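Local coordinates for protein dinoflagellate luciferase (Lingulodinium polyedrum, PDB 1VPR) that catalyses the oxidation of dinoflagellate luciferin by molecular oxygen, emitting blue light, this chain being one of the three homologous luciferase domains of the whole protein, at residues Gly245-Val253 / Gly262-Gly270; Gly69-Gly78 / Leu161-Ser169. All coordinates share one frame; numbering follows the deposited sequence.

Interaction 1 (Gly245-Val253 / Gly262-Gly270); sequences GGNLLGVWV and GFFWEMESG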
loop_
_atom_site.group_PDB
_atom_site.type_symbol
_atom_site.label_atom_id
_atom_site.label_comp_id
_atom_site.label_asym_id
_atom_site.label_seq_id
_atom_site.Cartn_x
_atom_site.Cartn_y
_atom_site.Cartn_z
ATOM N N GLY A 245 11.945 3.601 -4.146
ATOM C CA GLY A 245 12.892 4.424 -3.424
ATOM C C GLY A 245 12.141 5.499 -2.659
ATOM O O GLY A 245 12.712 6.190 -1.819
ATOM N N GLY A 246 10.848 5.626 -2.937
ATOM C CA GLY A 246 10.043 6.632 -2.262
ATOM C C GLY A 246 9.819 6.267 -0.809
ATOM O O GLY A 246 10.045 5.109 -0.409
ATOM N N ASN A 247 9.401 7.241 -0.002
ATOM C CA ASN A 247 9.141 6.986 1.420
ATOM C C ASN A 247 7.795 7.595 1.788
ATOM O O ASN A 247 7.544 8.776 1.506
ATOM C CB ASN A 247 10.225 7.613 2.308
ATOM C CG ASN A 247 11.602 6.983 2.108
ATOM O OD1 ASN A 247 11.861 5.851 2.524
ATOM N ND2 ASN A 247 12.491 7.724 1.458
ATOM N N LEU A 248 6.918 6.798 2.396
ATOM C CA LEU A 248 5.610 7.313 2.799
ATOM C C LEU A 248 5.418 7.180 4.289
ATOM O O LEU A 248 5.864 6.207 4.903
ATOM C CB LEU A 248 4.456 6.526 2.139
ATOM C CG LEU A 248 4.448 6.217 0.647
ATOM C CD1 LEU A 248 3.235 5.383 0.283
ATOM C CD2 LEU A 248 4.448 7.527 -0.135
ATOM N N LEU A 249 4.752 8.175 4.869
ATOM C CA LEU A 249 4.372 8.144 6.278
ATOM C C LEU A 249 2.859 8.342 6.188
ATOM O O LEU A 249 2.385 9.388 5.742
ATOM C CB LEU A 249 5.049 9.266 7.073
ATOM C CG LEU A 249 6.492 8.950 7.459
ATOM C CD1 LEU A 249 7.130 10.178 8.059
ATOM C CD2 LEU A 249 6.540 7.805 8.443
ATOM N N GLY A 250 2.089 7.332 6.580
ATOM C CA GLY A 250 0.650 7.462 6.452
ATOM C C GLY A 250 -0.114 6.906 7.621
ATOM O O GLY A 250 0.480 6.370 8.550
ATOM N N VAL A 251 -1.436 7.007 7.544
ATOM C CA VAL A 251 -2.329 6.577 8.596
ATOM C C VAL A 251 -3.622 6.056 8.011
ATOM O O VAL A 251 -4.091 6.594 7.015
ATOM C CB VAL A 251 -2.737 7.800 9.510
ATOM C CG1 VAL A 251 -3.876 7.394 10.428
ATOM C CG2 VAL A 251 -1.547 8.299 10.330
ATOM N N TRP A 252 -4.194 5.012 8.617
ATOM C CA TRP A 252 -5.501 4.514 8.210
ATOM C C TRP A 252 -6.366 4.748 9.440
ATOM O O TRP A 252 -5.924 4.521 10.583
ATOM C CB TRP A 252 -5.549 2.990 7.967
ATOM C CG TRP A 252 -5.081 2.535 6.643
ATOM C CD1 TRP A 252 -4.005 1.748 6.392
ATOM C CD2 TRP A 252 -5.694 2.796 5.379
ATOM N NE1 TRP A 252 -3.904 1.495 5.053
ATOM C CE2 TRP A 252 -4.933 2.126 4.405
ATOM C CE3 TRP A 252 -6.814 3.540 4.978
ATOM C CZ2 TRP A 252 -5.254 2.160 3.043
ATOM C CZ3 TRP A 252 -7.135 3.580 3.634
ATOM C CH2 TRP A 252 -6.355 2.892 2.677
ATOM N N VAL A 253 -7.581 5.214 9.216
ATOM C CA VAL A 253 -8.537 5.395 10.304
ATOM C C VAL A 253 -9.692 4.459 9.923
ATOM O O VAL A 253 -10.017 4.314 8.745
ATOM C CB VAL A 253 -9.064 6.850 10.388
ATOM C CG1 VAL A 253 -10.033 6.978 11.611
ATOM C CG2 VAL A 253 -7.855 7.831 10.547
ATOM N N GLY A 262 -7.942 7.264 5.004
ATOM C CA GLY A 262 -6.585 7.581 5.429
ATOM C C GLY A 262 -5.866 8.508 4.486
ATOM O O GLY A 262 -6.468 9.126 3.601
ATOM N N PHE A 263 -4.569 8.618 4.664
ATOM C CA PHE A 263 -3.786 9.488 3.804
ATOM C C PHE A 263 -2.356 9.017 3.911
ATOM O O PHE A 263 -2.000 8.339 4.887
ATOM C CB PHE A 263 -3.858 10.936 4.299
ATOM C CG PHE A 263 -3.284 11.123 5.656
ATOM C CD1 PHE A 263 -4.042 10.828 6.798
ATOM C CD2 PHE A 263 -1.968 11.556 5.811
ATOM C CE1 PHE A 263 -3.493 10.965 8.063
ATOM C CE2 PHE A 263 -1.408 11.690 7.084
ATOM C CZ PHE A 263 -2.160 11.402 8.196
ATOM N N PHE A 264 -1.540 9.374 2.920
ATOM C CA PHE A 264 -0.131 9.011 2.922
ATOM C C PHE A 264 0.665 10.190 2.414
ATOM O O PHE A 264 0.376 10.700 1.346
ATOM C CB PHE A 264 0.161 7.811 2.009
ATOM C CG PHE A 264 -0.394 6.523 2.514
ATOM C CD1 PHE A 264 -1.708 6.178 2.267
ATOM C CD2 PHE A 264 0.376 5.700 3.328
ATOM C CE1 PHE A 264 -2.262 5.036 2.835
ATOM C CE2 PHE A 264 -0.166 4.558 3.893
ATOM C CZ PHE A 264 -1.487 4.226 3.653
ATOM N N TRP A 265 1.659 10.604 3.189
ATOM C CA TRP A 265 2.539 11.697 2.807
ATOM C C TRP A 265 3.692 11.100 2.033
ATOM O O TRP A 265 4.442 10.294 2.577
ATOM C CB TRP A 265 3.110 12.401 4.034
ATOM C CG TRP A 265 2.196 13.411 4.645
ATOM C CD1 TRP A 265 1.449 13.265 5.773
ATOM C CD2 TRP A 265 1.941 14.740 4.159
ATOM N NE1 TRP A 265 0.732 14.419 6.027
ATOM C CE2 TRP A 265 1.021 15.342 5.054
ATOM C CE3 TRP A 265 2.399 15.480 3.062
ATOM C CZ2 TRP A 265 0.556 16.652 4.883
ATOM C CZ3 TRP A 265 1.927 16.795 2.892
ATOM C CH2 TRP A 265 1.022 17.357 3.798
ATOM N N GLU A 266 3.828 11.491 0.770
ATOM C CA GLU A 266 4.921 11.013 -0.083
ATOM C C GLU A 266 6.009 12.061 0.158
ATOM O O GLU A 266 5.965 13.171 -0.397
ATOM C CB GLU A 266 4.463 11.006 -1.542
ATOM C CG GLU A 266 5.493 10.520 -2.555
ATOM C CD GLU A 266 4.938 10.564 -3.971
ATOM O OE1 GLU A 266 4.732 11.695 -4.474
ATOM O OE2 GLU A 266 4.690 9.476 -4.562
HETATM N N MSE A 267 6.982 11.696 0.993
HETATM C CA MSE A 267 8.019 12.611 1.412
HETATM C C MSE A 267 8.885 13.257 0.341
HETATM O O MSE A 267 9.262 14.417 0.477
HETATM C CB MSE A 267 8.898 11.934 2.461
HETATM C CG MSE A 267 8.145 11.425 3.704
HETATM SE SE MSE A 267 7.060 12.806 4.514
HETATM C CE MSE A 267 8.426 14.186 4.630
ATOM N N GLU A 268 9.192 12.551 -0.733
ATOM C CA GLU A 268 10.038 13.160 -1.755
ATOM C C GLU A 268 9.378 14.230 -2.625
ATOM O O GLU A 268 10.085 14.986 -3.306
ATOM C CB GLU A 268 10.637 12.071 -2.637
ATOM C CG GLU A 268 11.590 11.179 -1.887
ATOM C CD GLU A 268 10.906 10.307 -0.846
ATOM O OE1 GLU A 268 9.893 9.656 -1.173
ATOM O OE2 GLU A 268 11.401 10.260 0.301
ATOM N N SER A 269 8.045 14.303 -2.604
ATOM C CA SER A 269 7.298 15.283 -3.401
ATOM C C SER A 269 6.526 16.277 -2.527
ATOM O O SER A 269 6.087 17.336 -2.993
ATOM C CB SER A 269 6.313 14.560 -4.309
ATOM O OG SER A 269 5.252 13.999 -3.544
ATOM N N GLY A 270 6.369 15.936 -1.255
ATOM C CA GLY A 270 5.643 16.801 -0.336
ATOM C C GLY A 270 4.143 16.718 -0.538
ATOM O O GLY A 270 3.385 17.538 0.010
#
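Glu268 turns its carboxylate back on the start of the partner strand, where Asn247 offers it two donors. OE1 of Glu268 takes the backbone N of Asn247 at 2.7 Å, on its syn side, while OE2 receives the amide ND2 of Asn247 at 3.0 Å from above the carboxylate plane. The amide and carboxylate planes stand 69° apart, and the other end of the amide, OD1, is bonded to Tyr239. With a leucine in place of Glu268, the backbone N and ND2 of Asn247 would probably both lose their acceptor and the amide would be freer to turn. Next along, the backbone N of Met267 bonds to Asn247 O at 3.0 Å. Strands 247-253 and 259-266 form an antiparallel beta hairpin of the calycin-type barrel in the catalytic domain; paired backbone bonds join Leu249 with Trp265 and Val251 with Phe263. Gly250 suits its place because a side chain would run into Phe264, whose CD2 lies 3.6 Å from Gly250 CA. On the same face of the sheet, the edge of the Phe264 ring points at a face of Trp252, a T-shaped pair with planes at 80° and Phe264 CZ 3.9 Å from Trp252 NE1. On the other face, Phe263 places CG between its backbone N and carbonyl carbon (chi1 63°), which lays the ring alongside the Val251 side chain, its face over the backbone N of Val251, with CE1 of Phe263 3.6 Å from CB of Val251. On the face that carries Phe264 and Trp252, Leu248 CD2 rests 3.5 Å from Glu266 CA, and the carboxylate of Glu266 goes on to Arg271 and His199.

Interaction 2 (Gly69-Gly78 / Leu161-Ser169); sequences GKNASGGYGG and LHGRWITVS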
loop_
_atom_site.group_PDB
_atom_site.type_symbol
_atom_site.label_atom_id
_atom_site.label_comp_id
_atom_site.label_asym_id
_atom_site.label_seq_id
_atom_site.Cartn_x
_atom_site.Cartn_y
_atom_site.Cartn_z
ATOM N N GLY A 69 0.359 -13.806 -3.652
ATOM C CA GLY A 69 -1.098 -13.716 -3.595
ATOM C C GLY A 69 -1.927 -14.933 -3.956
ATOM O O GLY A 69 -3.168 -14.864 -3.992
ATOM N N LYS A 70 -1.266 -16.064 -4.177
ATOM C CA LYS A 70 -1.963 -17.280 -4.578
ATOM C C LYS A 70 -2.437 -18.208 -3.473
ATOM O O LYS A 70 -1.871 -18.225 -2.383
ATOM C CB LYS A 70 -1.067 -18.100 -5.515
ATOM C CG LYS A 70 -0.522 -17.331 -6.693
ATOM C CD LYS A 70 0.042 -18.291 -7.721
ATOM C CE LYS A 70 1.352 -17.813 -8.283
ATOM N NZ LYS A 70 1.234 -16.470 -8.885
ATOM N N ASN A 71 -3.469 -19.000 -3.778
ATOM C CA ASN A 71 -3.976 -19.982 -2.823
ATOM C C ASN A 71 -2.908 -21.074 -2.690
ATOM O O ASN A 71 -1.848 -20.983 -3.308
ATOM C CB ASN A 71 -5.324 -20.589 -3.263
ATOM C CG ASN A 71 -5.276 -21.228 -4.634
ATOM O OD1 ASN A 71 -4.324 -21.945 -4.972
ATOM N ND2 ASN A 71 -6.322 -20.984 -5.441
ATOM N N ALA A 72 -3.173 -22.099 -1.897
ATOM C CA ALA A 72 -2.170 -23.137 -1.670
ATOM C C ALA A 72 -1.754 -23.982 -2.873
ATOM O O ALA A 72 -0.666 -24.554 -2.880
ATOM C CB ALA A 72 -2.617 -24.047 -0.538
ATOM N N SER A 73 -2.592 -24.069 -3.892
ATOM C CA SER A 73 -2.217 -24.879 -5.028
ATOM C C SER A 73 -1.783 -24.057 -6.223
ATOM O O SER A 73 -1.770 -24.560 -7.346
ATOM C CB SER A 73 -3.361 -25.836 -5.400
ATOM O OG SER A 73 -4.545 -25.146 -5.738
ATOM N N GLY A 74 -1.423 -22.795 -5.989
ATOM C CA GLY A 74 -0.983 -21.960 -7.092
ATOM C C GLY A 74 -2.020 -21.178 -7.909
ATOM O O GLY A 74 -1.665 -20.549 -8.914
ATOM N N GLY A 75 -3.287 -21.212 -7.504
ATOM C CA GLY A 75 -4.299 -20.473 -8.233
ATOM C C GLY A 75 -4.565 -19.164 -7.523
ATOM O O GLY A 75 -3.948 -18.887 -6.500
ATOM N N TYR A 76 -5.478 -18.355 -8.043
ATOM C CA TYR A 76 -5.779 -17.083 -7.405
ATOM C C TYR A 76 -7.155 -17.060 -6.780
ATOM O O TYR A 76 -7.439 -16.200 -5.921
ATOM C CB TYR A 76 -5.648 -15.937 -8.414
ATOM C CG TYR A 76 -4.223 -15.467 -8.556
ATOM C CD1 TYR A 76 -3.601 -14.757 -7.523
ATOM C CD2 TYR A 76 -3.488 -15.762 -9.694
ATOM C CE1 TYR A 76 -2.283 -14.354 -7.627
ATOM C CE2 TYR A 76 -2.168 -15.368 -9.810
ATOM C CZ TYR A 76 -1.567 -14.662 -8.777
ATOM O OH TYR A 76 -0.251 -14.245 -8.890
ATOM N N GLY A 77 -7.999 -17.995 -7.224
ATOM C CA GLY A 77 -9.356 -18.114 -6.711
ATOM C C GLY A 77 -9.399 -18.648 -5.282
ATOM O O GLY A 77 -8.397 -19.121 -4.741
ATOM N N GLY A 78 -10.571 -18.556 -4.660
ATOM C CA GLY A 78 -10.743 -19.030 -3.299
ATOM C C GLY A 78 -12.176 -19.486 -3.138
ATOM O O GLY A 78 -12.975 -19.305 -4.053
ATOM N N LEU A 161 -12.761 -6.817 6.616
ATOM C CA LEU A 161 -11.592 -6.778 5.744
ATOM C C LEU A 161 -10.761 -8.065 5.826
ATOM O O LEU A 161 -9.953 -8.350 4.930
ATOM C CB LEU A 161 -10.700 -5.601 6.132
ATOM C CG LEU A 161 -11.431 -4.265 6.338
ATOM C CD1 LEU A 161 -10.431 -3.182 6.735
ATOM C CD2 LEU A 161 -12.158 -3.893 5.061
ATOM N N HIS A 162 -10.959 -8.832 6.896
ATOM C CA HIS A 162 -10.215 -10.068 7.128
ATOM C C HIS A 162 -10.397 -11.064 5.970
ATOM O O HIS A 162 -11.511 -11.455 5.646
ATOM C CB HIS A 162 -10.693 -10.699 8.431
ATOM C CG HIS A 162 -9.761 -11.719 9.001
ATOM N ND1 HIS A 162 -8.710 -11.382 9.820
ATOM C CD2 HIS A 162 -9.767 -13.072 8.934
ATOM C CE1 HIS A 162 -8.108 -12.480 10.242
ATOM N NE2 HIS A 162 -8.732 -13.520 9.723
ATOM N N GLY A 163 -9.293 -11.467 5.350
ATOM C CA GLY A 163 -9.366 -12.422 4.255
ATOM C C GLY A 163 -8.360 -12.120 3.164
ATOM O O GLY A 163 -7.437 -11.310 3.352
ATOM N N ARG A 164 -8.530 -12.788 2.029
ATOM C CA ARG A 164 -7.669 -12.593 0.879
ATOM C C ARG A 164 -8.497 -11.947 -0.228
ATOM O O ARG A 164 -9.623 -12.393 -0.548
ATOM C CB ARG A 164 -7.056 -13.931 0.420
ATOM C CG ARG A 164 -6.029 -13.755 -0.692
ATOM C CD ARG A 164 -5.167 -15.006 -0.820
ATOM N NE ARG A 164 -5.994 -16.158 -1.176
ATOM C CZ ARG A 164 -6.347 -16.467 -2.425
ATOM N NH1 ARG A 164 -5.939 -15.729 -3.450
ATOM N NH2 ARG A 164 -7.151 -17.493 -2.640
ATOM N N TRP A 165 -7.943 -10.868 -0.781
ATOM C CA TRP A 165 -8.602 -10.064 -1.814
ATOM C C TRP A 165 -7.778 -10.094 -3.072
ATOM O O TRP A 165 -6.563 -9.961 -3.010
ATOM C CB TRP A 165 -8.713 -8.612 -1.336
ATOM C CG TRP A 165 -9.456 -8.477 -0.036
ATOM C CD1 TRP A 165 -8.966 -8.710 1.228
ATOM C CD2 TRP A 165 -10.828 -8.124 0.126
ATOM N NE1 TRP A 165 -9.964 -8.515 2.166
ATOM C CE2 TRP A 165 -11.114 -8.158 1.512
ATOM C CE3 TRP A 165 -11.852 -7.777 -0.768
ATOM C CZ2 TRP A 165 -12.388 -7.865 2.027
ATOM C CZ3 TRP A 165 -13.129 -7.479 -0.248
ATOM C CH2 TRP A 165 -13.379 -7.527 1.133
ATOM N N ILE A 166 -8.427 -10.272 -4.211
ATOM C CA ILE A 166 -7.711 -10.323 -5.477
ATOM C C ILE A 166 -8.077 -9.125 -6.354
ATOM O O ILE A 166 -9.251 -8.851 -6.618
ATOM C CB ILE A 166 -8.030 -11.641 -6.238
ATOM C CG1 ILE A 166 -7.407 -12.829 -5.508
ATOM C CG2 ILE A 166 -7.537 -11.561 -7.684
ATOM C CD1 ILE A 166 -5.879 -12.735 -5.355
ATOM N N THR A 167 -7.054 -8.417 -6.810
ATOM C CA THR A 167 -7.232 -7.248 -7.658
ATOM C C THR A 167 -7.890 -7.582 -8.990
ATOM O O THR A 167 -7.414 -8.472 -9.733
ATOM C CB THR A 167 -5.882 -6.600 -7.952
ATOM O OG1 THR A 167 -5.211 -6.336 -6.713
ATOM C CG2 THR A 167 -6.074 -5.309 -8.747
ATOM N N VAL A 168 -8.957 -6.852 -9.316
ATOM C CA VAL A 168 -9.646 -7.090 -10.573
ATOM C C VAL A 168 -9.654 -5.843 -11.452
ATOM O O VAL A 168 -10.086 -5.873 -12.602
ATOM C CB VAL A 168 -11.098 -7.655 -10.352
ATOM C CG1 VAL A 168 -11.010 -9.077 -9.796
ATOM C CG2 VAL A 168 -11.910 -6.753 -9.388
ATOM N N SER A 169 -9.146 -4.742 -10.929
ATOM C CA SER A 169 -9.068 -3.531 -11.734
ATOM C C SER A 169 -8.094 -2.559 -11.120
ATOM O O SER A 169 -8.062 -2.381 -9.899
ATOM C CB SER A 169 -10.428 -2.849 -11.869
ATOM O OG SER A 169 -10.269 -1.645 -12.608
#
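Arg164, on barrel strand 163-169, reaches into the loop that follows helix 57-65 and binds three backbone carbonyls there, the loop being folded by an Asx turn within a type I beta turn. NH1 of Arg164 donates to Tyr76 O at 2.9 Å and more weakly to Gly69 O at 3.0 Å; NH2 of Arg164 bonds to Gly77 O at 2.9 Å. The oxygens of Tyr76 and Gly77 lie close to the guanidinium plane, whereas the backbone from Lys70 C to Asn71 CA lies over one of its faces. Arginine suits the place, since one flat group supplies several N-H donors to neighbouring backbone carbonyls. Its CG lies opposite the backbone N (chi1 -174°), and a bend at chi3 (62°) turns the planar end to the loop. Two residues along the strand, Ile166 adds an apolar touch: its CD1 meets Tyr76 CD1 at 3.7 Å.

Further out, Lys70 steadies Tyr76, with its CG over one face of the ring and its NZ 2.7 Å from Tyr76 OH; the same NZ also bonds to Glu66 O. Asn71 helps to position one of the three carbonyls, that of Gly77. Its OD1 accepts Ser73 N at 2.9 Å and Gly75 N at 2.8 Å from opposite faces of the amide, an arrangement that fixes its rotation. This aims ND2 of Asn71 at Gly77 O, 2.9 Å away, on the opposite face of that carbonyl from Arg164 NH2.

Along the chain the two contacts come in series, interaction 2 closing before interaction 1 opens. Their centres lie 26 Å apart on opposite sides of the chain's centre, and their nearest atoms are about 8 Å apart without touching. Both reach the same ten-stranded antiparallel sheet that forms the barrel: between strand 163-169 of interaction 2 and strand 259-266 of interaction 1 come strands 297-307, 285-294 and 271-282. Interaction 1 is local, joining neighbouring strands of one hairpin within the wall. Interaction 2 spans 82 intervening residues and ties the loop between helices 57-65 and 87-100 to that wall, fastening an earlier part of the chain to the catalytic barrel.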